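Local coordinates for protein aminodeoxyfutalosine deaminase (Deinococcus radiodurans, PDB 2IMR) that deaminates aminodeoxyfutalosine to futalosine in menaquinone biosynthesis, using one zinc ion per subunit, at residues F115-E120 against H244-E249; F109-Y114 against P215-H220; T140-G145 against L163-L168; A98-D103 against E360-R365. One frame throughout, in Å; residues are numbered along the deposited sequence.

Interaction 1 (F115-E120 against H244-E249); sequences FQWIPE and HPTELE
Trp117 and His244 meet as an offset edge-to-face pair. The six-membered ring of Trp117 turns its edge toward the face of the imidazole. The two ring planes stand at 72° and their centroids are 5.6 Å apart. Trp117 CZ3 touches His244 CE1 at 3.7 Å. Thr246 CG2 also lies near the plane of the indole, at its edge, 4.3 Å from Trp117 CH2. The imidazole is held by its own segment. His244 CG is anti to the backbone N (chi1 -164°), and chi2 of -88° then brings ND1 to the start of helix 245-253. There Thr246 N donates to His244 ND1 over 3.2 Å, tilted out of the ring plane. Thr246 OG1 is hydrogen-bonded to the same nitrogen at 2.6 Å. Tyr114 also stacks on His244. With an alanine in place of His244, Thr246 N is likely to lose its cap and the Trp117 edge the ring it rests against. The indole is exposed, while His244 and Thr246 are buried. The His244 side chain is about 5 Å from that of Glu243, the probable proton donor, near the active site. His244 is the side-chain N-cap of the helix that follows strand 238-241 of the amidohydrolase barrel.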
loop_
_atom_site.group_PDB
_atom_site.type_symbol
_atom_site.label_atom_id
_atom_site.label_comp_id
_atom_site.label_asym_id
_atom_site.label_seq_id
_atom_site.Cartn_x
_atom_site.Cartn_y
_atom_site.Cartn_z
ATOM N N PHE A 115 -15.430 -4.956 9.167
ATOM C CA PHE A 115 -14.604 -6.147 9.019
ATOM C C PHE A 115 -15.429 -7.317 9.549
ATOM O O PHE A 115 -15.374 -8.427 9.022
ATOM C CB PHE A 115 -13.309 -6.038 9.831
ATOM C CG PHE A 115 -12.132 -5.550 9.036
ATOM C CD1 PHE A 115 -12.113 -4.262 8.509
ATOM C CD2 PHE A 115 -11.038 -6.378 8.820
ATOM C CE1 PHE A 115 -11.020 -3.805 7.783
ATOM C CE2 PHE A 115 -9.936 -5.929 8.089
ATOM C CZ PHE A 115 -9.929 -4.638 7.572
ATOM N N GLN A 116 -16.196 -7.048 10.600
ATOM C CA GLN A 116 -17.038 -8.057 11.229
ATOM C C GLN A 116 -18.187 -8.481 10.318
ATOM O O GLN A 116 -18.643 -9.626 10.369
ATOM C CB GLN A 116 -17.608 -7.512 12.542
ATOM C CG GLN A 116 -16.556 -7.041 13.538
ATOM C CD GLN A 116 -15.584 -8.141 13.916
ATOM O OE1 GLN A 116 -15.993 -9.240 14.296
ATOM N NE2 GLN A 116 -14.288 -7.850 13.818
ATOM N N TRP A 117 -18.656 -7.559 9.485
ATOM C CA TRP A 117 -19.762 -7.858 8.586
ATOM C C TRP A 117 -19.393 -8.892 7.528
ATOM O O TRP A 117 -20.268 -9.456 6.873
ATOM C CB TRP A 117 -20.272 -6.573 7.921
ATOM C CG TRP A 117 -20.700 -5.526 8.915
ATOM C CD1 TRP A 117 -21.090 -5.736 10.207
ATOM C CD2 TRP A 117 -20.777 -4.109 8.700
ATOM N NE1 TRP A 117 -21.398 -4.542 10.811
ATOM C CE2 TRP A 117 -21.216 -3.526 9.910
ATOM C CE3 TRP A 117 -20.514 -3.275 7.604
ATOM C CZ2 TRP A 117 -21.398 -2.144 10.056
ATOM C CZ3 TRP A 117 -20.695 -1.897 7.751
ATOM C CH2 TRP A 117 -21.133 -1.350 8.968
ATOM N N ILE A 118 -18.096 -9.139 7.360
ATOM C CA ILE A 118 -17.626 -10.131 6.396
ATOM C C ILE A 118 -16.890 -11.207 7.196
ATOM O O ILE A 118 -15.666 -11.161 7.355
ATOM C CB ILE A 118 -16.667 -9.509 5.359
ATOM C CG1 ILE A 118 -17.292 -8.241 4.762
ATOM C CG2 ILE A 118 -16.376 -10.516 4.249
ATOM C CD1 ILE A 118 -18.553 -8.478 3.939
ATOM N N PRO A 119 -17.637 -12.197 7.708
ATOM C CA PRO A 119 -17.124 -13.314 8.509
ATOM C C PRO A 119 -15.832 -13.951 8.020
ATOM O O PRO A 119 -14.903 -14.149 8.804
ATOM C CB PRO A 119 -18.289 -14.302 8.504
ATOM C CG PRO A 119 -19.480 -13.399 8.459
ATOM C CD PRO A 119 -19.068 -12.393 7.408
ATOM N N GLU A 120 -15.775 -14.273 6.732
ATOM C CA GLU A 120 -14.592 -14.902 6.158
ATOM C C GLU A 120 -13.320 -14.099 6.426
ATOM O O GLU A 120 -12.256 -14.670 6.653
ATOM C CB GLU A 120 -14.776 -15.112 4.651
ATOM C CG GLU A 120 -13.664 -15.935 4.009
ATOM C CD GLU A 120 -14.017 -16.439 2.615
ATOM O OE1 GLU A 120 -14.997 -17.206 2.481
ATOM O OE2 GLU A 120 -13.311 -16.074 1.649
ATOM N N HIS A 244 -14.191 2.435 3.969
ATOM C CA HIS A 244 -15.582 2.011 3.800
ATOM C C HIS A 244 -16.507 3.232 3.710
ATOM O O HIS A 244 -16.244 4.260 4.328
ATOM C CB HIS A 244 -15.976 1.116 4.986
ATOM C CG HIS A 244 -17.217 0.308 4.764
ATOM N ND1 HIS A 244 -18.477 0.779 5.058
ATOM C CD2 HIS A 244 -17.389 -0.940 4.267
ATOM C CE1 HIS A 244 -19.373 -0.145 4.753
ATOM N NE2 HIS A 244 -18.737 -1.197 4.270
ATOM N N PRO A 245 -17.594 3.140 2.925
ATOM C CA PRO A 245 -18.498 4.290 2.815
ATOM C C PRO A 245 -19.067 4.794 4.139
ATOM O O PRO A 245 -19.351 5.984 4.279
ATOM C CB PRO A 245 -19.585 3.795 1.853
ATOM C CG PRO A 245 -19.558 2.305 2.019
ATOM C CD PRO A 245 -18.078 2.012 2.108
ATOM N N THR A 246 -19.229 3.896 5.107
ATOM C CA THR A 246 -19.768 4.283 6.404
ATOM C C THR A 246 -18.823 5.205 7.183
ATOM O O THR A 246 -19.229 5.833 8.164
ATOM C CB THR A 246 -20.117 3.040 7.257
ATOM O OG1 THR A 246 -19.015 2.128 7.263
ATOM C CG2 THR A 246 -21.346 2.336 6.686
ATOM N N GLU A 247 -17.566 5.289 6.753
ATOM C CA GLU A 247 -16.612 6.178 7.409
ATOM C C GLU A 247 -16.930 7.604 6.956
ATOM O O GLU A 247 -16.980 8.539 7.763
ATOM C CB GLU A 247 -15.170 5.824 7.023
ATOM C CG GLU A 247 -14.127 6.739 7.677
ATOM C CD GLU A 247 -12.712 6.467 7.198
ATOM O OE1 GLU A 247 -12.400 5.292 6.918
ATOM O OE2 GLU A 247 -11.908 7.424 7.117
ATOM N N LEU A 248 -17.155 7.770 5.657
ATOM C CA LEU A 248 -17.487 9.090 5.127
ATOM C C LEU A 248 -18.811 9.553 5.738
ATOM O O LEU A 248 -18.987 10.730 6.062
ATOM C CB LEU A 248 -17.614 9.031 3.604
ATOM C CG LEU A 248 -18.137 10.290 2.906
ATOM C CD1 LEU A 248 -17.179 11.459 3.118
ATOM C CD2 LEU A 248 -18.306 9.995 1.424
ATOM N N GLU A 249 -19.736 8.615 5.905
ATOM C CA GLU A 249 -21.041 8.932 6.474
ATOM C C GLU A 249 -20.965 9.502 7.892
ATOM O O GLU A 249 -21.596 10.521 8.185
ATOM C CB GLU A 249 -21.941 7.696 6.483
ATOM C CG GLU A 249 -23.385 8.011 6.875
ATOM C CD GLU A 249 -24.283 6.788 6.878
ATOM O OE1 GLU A 249 -23.960 5.797 6.188
ATOM O OE2 GLU A 249 -25.328 6.826 7.562
#

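Interaction 2 (F109-Y114 against P215-H220); sequences FQALPY and PFTVSH
Leu112 and Phe216 make the closest apolar contact between these segments. Leu112 CD2 sits against the far end of the phenyl ring, 3.6 Å from both Phe216 CE1 and Phe216 CZ. Phe216 CG lies between its backbone N and carbonyl carbon (chi1 59°), and this carries the ring across to Leu112. Methyl contacts lie beside it. Thr217 CG2 is 4.3 Å from Leu112 CD2 and 4.4 Å from Ala111 CB. All four residues are buried. In the amidohydrolase barrel, 215-220 belongs to the loop that leaves strand 206-212. The 109-114 segment spans the joint between helices 106-111 and 113-116. The contact therefore packs two connections together near the active site, with Leu112 about 8 Å from the zinc ion by its side chain. Polar groups turn to other partners. Thr217 OG1 is hydrogen-bonded to Thr214 OG1 and to ND1 of His213, a predicted substrate-binding residue. Tyr114 OH is hydrogen-bonded to Glu243 OE1, and Ala111 O to Tyr267 OH.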
loop_
_atom_site.group_PDB
_atom_site.type_symbol
_atom_site.label_atom_id
_atom_site.label_comp_id
_atom_site.label_asym_id
_atom_site.label_seq_id
_atom_site.Cartn_x
_atom_site.Cartn_y
_atom_site.Cartn_z
ATOM N N PHE A 109 -9.379 -5.449 14.499
ATOM C CA PHE A 109 -10.536 -6.063 13.849
ATOM C C PHE A 109 -11.785 -5.615 14.610
ATOM O O PHE A 109 -12.792 -5.236 14.014
ATOM C CB PHE A 109 -10.449 -7.592 13.902
ATOM C CG PHE A 109 -9.663 -8.197 12.774
ATOM C CD1 PHE A 109 -10.280 -8.497 11.562
ATOM C CD2 PHE A 109 -8.305 -8.453 12.916
ATOM C CE1 PHE A 109 -9.550 -9.044 10.503
ATOM C CE2 PHE A 109 -7.566 -8.998 11.866
ATOM C CZ PHE A 109 -8.193 -9.292 10.657
ATOM N N GLN A 110 -11.700 -5.658 15.936
ATOM C CA GLN A 110 -12.812 -5.268 16.793
ATOM C C GLN A 110 -13.177 -3.796 16.629
ATOM O O GLN A 110 -14.343 -3.424 16.741
ATOM C CB GLN A 110 -12.476 -5.552 18.262
ATOM C CG GLN A 110 -12.408 -7.038 18.607
ATOM C CD GLN A 110 -12.213 -7.290 20.093
ATOM O OE1 GLN A 110 -11.143 -7.021 20.650
ATOM N NE2 GLN A 110 -13.252 -7.805 20.745
ATOM N N ALA A 111 -12.178 -2.964 16.358
ATOM C CA ALA A 111 -12.401 -1.531 16.197
ATOM C C ALA A 111 -13.131 -1.161 14.907
ATOM O O ALA A 111 -13.746 -0.100 14.825
ATOM C CB ALA A 111 -11.070 -0.801 16.255
ATOM N N LEU A 112 -13.066 -2.033 13.906
ATOM C CA LEU A 112 -13.699 -1.763 12.616
ATOM C C LEU A 112 -14.904 -2.667 12.328
ATOM O O LEU A 112 -14.754 -3.809 11.888
ATOM C CB LEU A 112 -12.653 -1.897 11.505
ATOM C CG LEU A 112 -11.369 -1.086 11.735
ATOM C CD1 LEU A 112 -10.449 -1.203 10.522
ATOM C CD2 LEU A 112 -11.723 0.375 11.988
ATOM N N PRO A 113 -16.120 -2.152 12.559
ATOM C CA PRO A 113 -17.378 -2.873 12.347
ATOM C C PRO A 113 -17.534 -3.591 11.010
ATOM O O PRO A 113 -17.969 -4.744 10.975
ATOM C CB PRO A 113 -18.430 -1.785 12.541
ATOM C CG PRO A 113 -17.809 -0.928 13.592
ATOM C CD PRO A 113 -16.387 -0.804 13.093
ATOM N N TYR A 114 -17.177 -2.925 9.913
ATOM C CA TYR A 114 -17.332 -3.534 8.599
ATOM C C TYR A 114 -16.467 -4.765 8.356
ATOM O O TYR A 114 -16.738 -5.541 7.437
ATOM C CB TYR A 114 -17.131 -2.491 7.491
ATOM C CG TYR A 114 -15.832 -1.733 7.542
ATOM C CD1 TYR A 114 -14.716 -2.177 6.834
ATOM C CD2 TYR A 114 -15.721 -0.552 8.283
ATOM C CE1 TYR A 114 -13.528 -1.471 6.853
ATOM C CE2 TYR A 114 -14.529 0.166 8.312
ATOM C CZ TYR A 114 -13.436 -0.301 7.592
ATOM O OH TYR A 114 -12.252 0.400 7.605
ATOM N N PRO A 215 -8.443 7.852 10.757
ATOM C CA PRO A 215 -8.771 9.175 11.295
ATOM C C PRO A 215 -9.750 9.105 12.468
ATOM O O PRO A 215 -9.936 10.091 13.178
ATOM C CB PRO A 215 -9.390 9.904 10.097
ATOM C CG PRO A 215 -8.848 9.167 8.897
ATOM C CD PRO A 215 -8.884 7.731 9.356
ATOM N N PHE A 216 -10.378 7.948 12.672
ATOM C CA PHE A 216 -11.347 7.819 13.756
ATOM C C PHE A 216 -10.949 6.894 14.902
ATOM O O PHE A 216 -11.682 6.782 15.883
ATOM C CB PHE A 216 -12.715 7.411 13.196
ATOM C CG PHE A 216 -12.704 6.115 12.442
ATOM C CD1 PHE A 216 -12.968 4.914 13.094
ATOM C CD2 PHE A 216 -12.428 6.094 11.078
ATOM C CE1 PHE A 216 -12.956 3.707 12.395
ATOM C CE2 PHE A 216 -12.414 4.890 10.371
ATOM C CZ PHE A 216 -12.679 3.696 11.033
ATOM N N THR A 217 -9.799 6.229 14.785
ATOM C CA THR A 217 -9.330 5.360 15.863
ATOM C C THR A 217 -8.092 5.983 16.513
ATOM O O THR A 217 -7.421 5.361 17.341
ATOM C CB THR A 217 -8.983 3.939 15.357
ATOM O OG1 THR A 217 -8.025 4.026 14.299
ATOM C CG2 THR A 217 -10.230 3.236 14.854
ATOM N N VAL A 218 -7.803 7.223 16.126
ATOM C CA VAL A 218 -6.669 7.977 16.664
ATOM C C VAL A 218 -7.217 9.376 16.941
ATOM O O VAL A 218 -7.753 10.011 16.040
ATOM C CB VAL A 218 -5.511 8.080 15.632
ATOM C CG1 VAL A 218 -4.365 8.935 16.194
ATOM C CG2 VAL A 218 -4.993 6.681 15.292
ATOM N N SER A 219 -7.104 9.850 18.180
ATOM C CA SER A 219 -7.621 11.176 18.514
ATOM C C SER A 219 -6.909 12.256 17.699
ATOM O O SER A 219 -5.777 12.063 17.249
ATOM C CB SER A 219 -7.458 11.464 20.016
ATOM O OG SER A 219 -6.092 11.637 20.369
ATOM N N HIS A 220 -7.573 13.393 17.508
ATOM C CA HIS A 220 -6.976 14.481 16.742
ATOM C C HIS A 220 -5.625 14.879 17.337
ATOM O O HIS A 220 -4.669 15.143 16.609
ATOM C CB HIS A 220 -7.924 15.690 16.710
ATOM C CG HIS A 220 -8.258 16.238 18.064
ATOM N ND1 HIS A 220 -7.530 17.245 18.662
ATOM C CD2 HIS A 220 -9.237 15.911 18.940
ATOM C CE1 HIS A 220 -8.047 17.515 19.848
ATOM N NE2 HIS A 220 -9.085 16.720 20.041
#

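Interaction 3 (T140-G145 against L163-L168); sequences TLTRLG and LAREDL
The end of helix 130-143 faces a type I turn, Arg165 to Leu168, and the backbones come nearest at Thr142 and Asp167, with CA atoms 6.9 Å apart. Thr142 OG1 donates to Asp167 OD2 over 2.6 Å. The hydroxyl reaches that oxygen on its anti side, 31° out of the carboxylate plane. The syn sides of the carboxylate are taken by Arg165. Its NE donates to Asp167 OD1 at 2.8 Å and its NH2 to Asp167 OD2 at 2.7 Å, a side-on, two-pronged salt bridge lying close to the guanidinium plane. The arginine chain bends at chi2 and chi3 (-78° and -60°) to bring the group round. OD2 thus accepts from two donors. One water donates to both Thr142 OG1 and Asp167 O, a second link between the segments. The helix closes in a Schellman motif at Gly145, whose N bonds back to Thr142 O. The turn leads into strand 170-176 of the barrel's parallel sheet, so a helix end is joined to a strand entrance. An asparagine in place of Asp167 would probably weaken the grip on Arg165, leaving its guanidinium without this balancing charge. Arg165 NH2 has a second salt bridge to Asp139. On the buried flank, Leu141 CD1 packs on Leu168 CD2 at 4.3 Å.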
loop_
_atom_site.group_PDB
_atom_site.type_symbol
_atom_site.label_atom_id
_atom_site.label_comp_id
_atom_site.label_asym_id
_atom_site.label_seq_id
_atom_site.Cartn_x
_atom_site.Cartn_y
_atom_site.Cartn_z
ATOM N N THR A 140 7.203 -15.586 2.266
ATOM C CA THR A 140 6.370 -15.592 1.067
ATOM C C THR A 140 6.728 -14.419 0.149
ATOM O O THR A 140 6.854 -14.581 -1.067
ATOM C CB THR A 140 4.874 -15.525 1.443
ATOM O OG1 THR A 140 4.522 -16.694 2.195
ATOM C CG2 THR A 140 4.005 -15.457 0.192
ATOM N N LEU A 141 6.901 -13.237 0.732
ATOM C CA LEU A 141 7.257 -12.062 -0.051
ATOM C C LEU A 141 8.570 -12.287 -0.796
ATOM O O LEU A 141 8.711 -11.909 -1.958
ATOM C CB LEU A 141 7.389 -10.839 0.858
ATOM C CG LEU A 141 6.089 -10.278 1.437
ATOM C CD1 LEU A 141 6.401 -9.217 2.486
ATOM C CD2 LEU A 141 5.247 -9.698 0.312
ATOM N N THR A 142 9.535 -12.898 -0.118
ATOM C CA THR A 142 10.827 -13.160 -0.740
ATOM C C THR A 142 10.702 -14.171 -1.873
ATOM O O THR A 142 11.312 -14.002 -2.931
ATOM C CB THR A 142 11.845 -13.662 0.294
ATOM O OG1 THR A 142 12.032 -12.652 1.291
ATOM C CG2 THR A 142 13.190 -13.961 -0.373
ATOM N N ARG A 143 9.907 -15.215 -1.665
ATOM C CA ARG A 143 9.724 -16.218 -2.707
ATOM C C ARG A 143 9.022 -15.613 -3.920
ATOM O O ARG A 143 9.219 -16.061 -5.049
ATOM C CB ARG A 143 8.920 -17.417 -2.183
ATOM C CG ARG A 143 9.676 -18.286 -1.185
ATOM C CD ARG A 143 9.079 -19.694 -1.108
ATOM N NE ARG A 143 7.701 -19.694 -0.631
ATOM C CZ ARG A 143 7.351 -19.565 0.644
ATOM N NH1 ARG A 143 8.281 -19.435 1.579
ATOM N NH2 ARG A 143 6.071 -19.553 0.983
ATOM N N LEU A 144 8.214 -14.583 -3.680
ATOM C CA LEU A 144 7.479 -13.905 -4.745
ATOM C C LEU A 144 8.304 -12.911 -5.567
ATOM O O LEU A 144 7.765 -12.247 -6.456
ATOM C CB LEU A 144 6.259 -13.182 -4.162
ATOM C CG LEU A 144 5.070 -14.080 -3.818
ATOM C CD1 LEU A 144 4.039 -13.311 -3.004
ATOM C CD2 LEU A 144 4.459 -14.601 -5.115
ATOM N N GLY A 145 9.593 -12.789 -5.268
ATOM C CA GLY A 145 10.422 -11.872 -6.035
ATOM C C GLY A 145 11.230 -10.879 -5.220
ATOM O O GLY A 145 12.069 -10.149 -5.762
ATOM N N LEU A 163 12.646 -6.297 11.449
ATOM C CA LEU A 163 13.700 -5.315 11.290
ATOM C C LEU A 163 15.038 -6.025 11.059
ATOM O O LEU A 163 15.943 -5.474 10.436
ATOM C CB LEU A 163 13.745 -4.432 12.541
ATOM C CG LEU A 163 14.128 -2.957 12.409
ATOM C CD1 LEU A 163 13.457 -2.318 11.194
ATOM C CD2 LEU A 163 13.716 -2.244 13.698
ATOM N N ALA A 164 15.144 -7.263 11.534
ATOM C CA ALA A 164 16.374 -8.046 11.392
ATOM C C ALA A 164 16.417 -8.925 10.139
ATOM O O ALA A 164 17.397 -9.640 9.910
ATOM C CB ALA A 164 16.580 -8.907 12.634
ATOM N N ARG A 165 15.363 -8.879 9.330
ATOM C CA ARG A 165 15.312 -9.672 8.103
ATOM C C ARG A 165 16.176 -9.032 7.021
ATOM O O ARG A 165 15.818 -8.004 6.449
ATOM C CB ARG A 165 13.869 -9.790 7.603
ATOM C CG ARG A 165 12.951 -10.635 8.486
ATOM C CD ARG A 165 13.166 -12.131 8.292
ATOM N NE ARG A 165 12.905 -12.542 6.914
ATOM C CZ ARG A 165 12.088 -13.531 6.569
ATOM N NH1 ARG A 165 11.442 -14.221 7.501
ATOM N NH2 ARG A 165 11.915 -13.832 5.287
ATOM N N GLU A 166 17.313 -9.653 6.733
ATOM C CA GLU A 166 18.230 -9.136 5.723
ATOM C C GLU A 166 17.678 -9.250 4.304
ATOM O O GLU A 166 18.163 -8.585 3.390
ATOM C CB GLU A 166 19.567 -9.878 5.814
ATOM C CG GLU A 166 20.262 -9.733 7.159
ATOM C CD GLU A 166 21.570 -10.501 7.221
ATOM O OE1 GLU A 166 22.467 -10.212 6.401
ATOM O OE2 GLU A 166 21.699 -11.393 8.088
ATOM N N ASP A 167 16.652 -10.076 4.126
ATOM C CA ASP A 167 16.065 -10.291 2.806
ATOM C C ASP A 167 14.931 -9.341 2.427
ATOM O O ASP A 167 14.519 -9.297 1.264
ATOM C CB ASP A 167 15.586 -11.743 2.691
ATOM C CG ASP A 167 14.537 -12.098 3.726
ATOM O OD1 ASP A 167 14.700 -11.704 4.900
ATOM O OD2 ASP A 167 13.555 -12.781 3.369
ATOM N N LEU A 168 14.429 -8.584 3.398
ATOM C CA LEU A 168 13.341 -7.637 3.146
ATOM C C LEU A 168 13.840 -6.244 2.776
ATOM O O LEU A 168 14.938 -5.840 3.164
ATOM C CB LEU A 168 12.448 -7.496 4.384
ATOM C CG LEU A 168 11.518 -8.632 4.807
ATOM C CD1 LEU A 168 10.841 -8.249 6.126
ATOM C CD2 LEU A 168 10.476 -8.886 3.725
HETATM O O HOH W 1 11.839 -9.713 0.358
#

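Interaction 4 (A98-D103 against E360-R365); sequences AHTHLD and ETLNVR. With ZN (zinc ion), chain B.
Leu362 reaches across to Thr100 and Leu102, at strand 100-101 of the amidohydrolase barrel. The His-X-His pair of the same segment, His99 and His101, binds zinc. From CB, which packs on Leu141 of helix 130-143, the Leu362 chain runs to CG and forks there. With CG anti to the carbonyl carbon (chi1 -63°) and chi2 near 180°, the two methyls reach different residues. CD2 lies 3.3 Å from Thr100 OG1, and the two side chains cross at about a right angle. CD1 lies 4.0 Å from Leu102 CD2. The second is a plain methyl-to-methyl contact; in the first a methyl meets a hydroxyl that is hydrogen-bonded elsewhere. The CB of Thr100 points toward 360-365 and the CB of His101 away from it; the imidazole of His101 binds the metal. The leucine thus packs behind the metal-binding segment and is not a zinc ligand. The loop bearing Leu362 is shaped by its own polar groups. Thr361 OG1 accepts from Asn363 N in an ST turn. Asn363 OD1 receives Arg365 N and Arg365 NH1 from opposite faces of its plane. His240 completes the histidine set at the metal. The zinc ion is bound by His99 NE2 and His101 NE2, each at 2.1 Å, with a water also in its coordination shell.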
loop_
_atom_site.group_PDB
_atom_site.type_symbol
_atom_site.label_atom_id
_atom_site.label_comp_id
_atom_site.label_asym_id
_atom_site.label_seq_id
_atom_site.Cartn_x
_atom_site.Cartn_y
_atom_site.Cartn_z
ATOM N N ALA A 98 3.050 -2.335 -1.682
ATOM C CA ALA A 98 3.077 -1.096 -0.911
ATOM C C ALA A 98 2.237 -1.038 0.355
ATOM O O ALA A 98 2.337 -0.077 1.118
ATOM C CB ALA A 98 2.720 0.079 -1.827
ATOM N N HIS A 99 1.393 -2.039 0.573
ATOM C CA HIS A 99 0.598 -2.057 1.790
ATOM C C HIS A 99 0.073 -3.435 2.141
ATOM O O HIS A 99 -0.691 -4.036 1.384
ATOM C CB HIS A 99 -0.599 -1.104 1.701
ATOM C CG HIS A 99 -1.377 -1.008 2.981
ATOM N ND1 HIS A 99 -1.007 -0.177 4.017
ATOM C CD2 HIS A 99 -2.460 -1.695 3.419
ATOM C CE1 HIS A 99 -1.828 -0.354 5.038
ATOM N NE2 HIS A 99 -2.718 -1.272 4.701
ATOM N N THR A 100 0.493 -3.923 3.301
ATOM C CA THR A 100 0.019 -5.197 3.812
ATOM C C THR A 100 0.241 -5.218 5.319
ATOM O O THR A 100 0.838 -4.296 5.888
ATOM C CB THR A 100 0.759 -6.402 3.162
ATOM O OG1 THR A 100 0.152 -7.623 3.608
ATOM C CG2 THR A 100 2.231 -6.406 3.542
ATOM N N HIS A 101 -0.281 -6.253 5.965
ATOM C CA HIS A 101 -0.102 -6.443 7.399
ATOM C C HIS A 101 0.356 -7.893 7.532
ATOM O O HIS A 101 -0.417 -8.803 7.227
ATOM C CB HIS A 101 -1.422 -6.289 8.166
ATOM C CG HIS A 101 -1.999 -4.907 8.148
ATOM N ND1 HIS A 101 -2.168 -4.161 9.297
ATOM C CD2 HIS A 101 -2.522 -4.167 7.140
ATOM C CE1 HIS A 101 -2.773 -3.025 9.000
ATOM N NE2 HIS A 101 -3.000 -3.003 7.697
ATOM N N LEU A 102 1.599 -8.113 7.957
ATOM C CA LEU A 102 2.098 -9.478 8.127
ATOM C C LEU A 102 1.692 -10.004 9.502
ATOM O O LEU A 102 1.719 -11.213 9.752
ATOM C CB LEU A 102 3.622 -9.533 7.954
ATOM C CG LEU A 102 4.112 -9.116 6.562
ATOM C CD1 LEU A 102 5.593 -9.423 6.436
ATOM C CD2 LEU A 102 3.336 -9.876 5.482
ATOM N N ASP A 103 1.329 -9.085 10.394
ATOM C CA ASP A 103 0.845 -9.439 11.725
ATOM C C ASP A 103 -0.238 -8.417 12.057
ATOM O O ASP A 103 -0.142 -7.252 11.663
ATOM C CB ASP A 103 1.975 -9.421 12.781
ATOM C CG ASP A 103 2.222 -8.041 13.390
ATOM O OD1 ASP A 103 2.760 -7.152 12.694
ATOM O OD2 ASP A 103 1.885 -7.853 14.583
ATOM N N GLU A 360 -6.521 -11.974 -0.112
ATOM C CA GLU A 360 -6.249 -13.288 -0.694
ATOM C C GLU A 360 -4.783 -13.710 -0.633
ATOM O O GLU A 360 -4.454 -14.712 0.009
ATOM C CB GLU A 360 -6.736 -13.341 -2.150
ATOM C CG GLU A 360 -8.246 -13.341 -2.307
ATOM C CD GLU A 360 -8.676 -13.439 -3.762
ATOM O OE1 GLU A 360 -8.152 -14.314 -4.489
ATOM O OE2 GLU A 360 -9.542 -12.646 -4.179
ATOM N N THR A 361 -3.910 -12.968 -1.313
ATOM C CA THR A 361 -2.479 -13.286 -1.324
ATOM C C THR A 361 -1.616 -12.029 -1.237
ATOM O O THR A 361 -2.116 -10.914 -1.358
ATOM C CB THR A 361 -2.064 -14.025 -2.611
ATOM O OG1 THR A 361 -1.972 -13.081 -3.688
ATOM C CG2 THR A 361 -3.081 -15.112 -2.961
ATOM N N LEU A 362 -0.315 -12.230 -1.045
ATOM C CA LEU A 362 0.648 -11.137 -0.935
ATOM C C LEU A 362 1.274 -10.806 -2.288
ATOM O O LEU A 362 2.217 -10.016 -2.371
ATOM C CB LEU A 362 1.755 -11.517 0.055
ATOM C CG LEU A 362 1.312 -11.748 1.503
ATOM C CD1 LEU A 362 2.489 -12.214 2.346
ATOM C CD2 LEU A 362 0.727 -10.458 2.064
ATOM N N ASN A 363 0.730 -11.401 -3.346
ATOM C CA ASN A 363 1.243 -11.210 -4.701
ATOM C C ASN A 363 0.570 -10.062 -5.454
ATOM O O ASN A 363 -0.533 -10.219 -5.971
ATOM C CB ASN A 363 1.066 -12.508 -5.493
ATOM C CG ASN A 363 1.794 -12.484 -6.814
ATOM O OD1 ASN A 363 2.319 -11.449 -7.224
ATOM N ND2 ASN A 363 1.834 -13.631 -7.492
ATOM N N VAL A 364 1.249 -8.923 -5.539
ATOM C CA VAL A 364 0.705 -7.749 -6.227
ATOM C C VAL A 364 0.442 -7.964 -7.719
ATOM O O VAL A 364 -0.344 -7.235 -8.323
ATOM C CB VAL A 364 1.631 -6.513 -6.036
ATOM C CG1 VAL A 364 1.213 -5.374 -6.967
ATOM C CG2 VAL A 364 1.544 -6.038 -4.598
ATOM N N ARG A 365 1.086 -8.960 -8.324
ATOM C CA ARG A 365 0.850 -9.218 -9.745
ATOM C C ARG A 365 -0.636 -9.506 -9.936
ATOM O O ARG A 365 -1.224 -9.193 -10.973
ATOM C CB ARG A 365 1.665 -10.426 -10.225
ATOM C CG ARG A 365 3.167 -10.276 -10.041
ATOM C CD ARG A 365 3.879 -11.530 -10.519
ATOM N NE ARG A 365 5.325 -11.477 -10.331
ATOM C CZ ARG A 365 5.931 -11.464 -9.148
ATOM N NH1 ARG A 365 5.220 -11.495 -8.029
ATOM N NH2 ARG A 365 7.254 -11.441 -9.083
HETATM ZN ZN ZN B . -4.000 -1.842 6.306
HETATM O O HOH W 2 -5.499 -2.220 5.399
#

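Overall arrangement
Interactions 1 and 2 adjoin each other, with centres about 11 Å apart, and share helix 113-116. Phe115 packs on Phe109 between them. Interaction 2 is wholly buried; interaction 1 is buried but for Trp117. Both lie near the active site; one relies on aromatic rings, the other on methyls against a phenyl ring. Interactions 3 and 4 also touch. Leu144 O is hydrogen-bonded to Arg365 NH2, and Leu144 packs on Asn363. Interaction 4 is nearest the centre of the chain and carries two zinc ligands, yet its contact across the segments is mainly apolar. Interaction 3 is only partly buried and joins its segments by a hydroxyl-to-carboxylate bond, a bridging water and a leucine pair. Its centre lies about 31 Å from that of interaction 1.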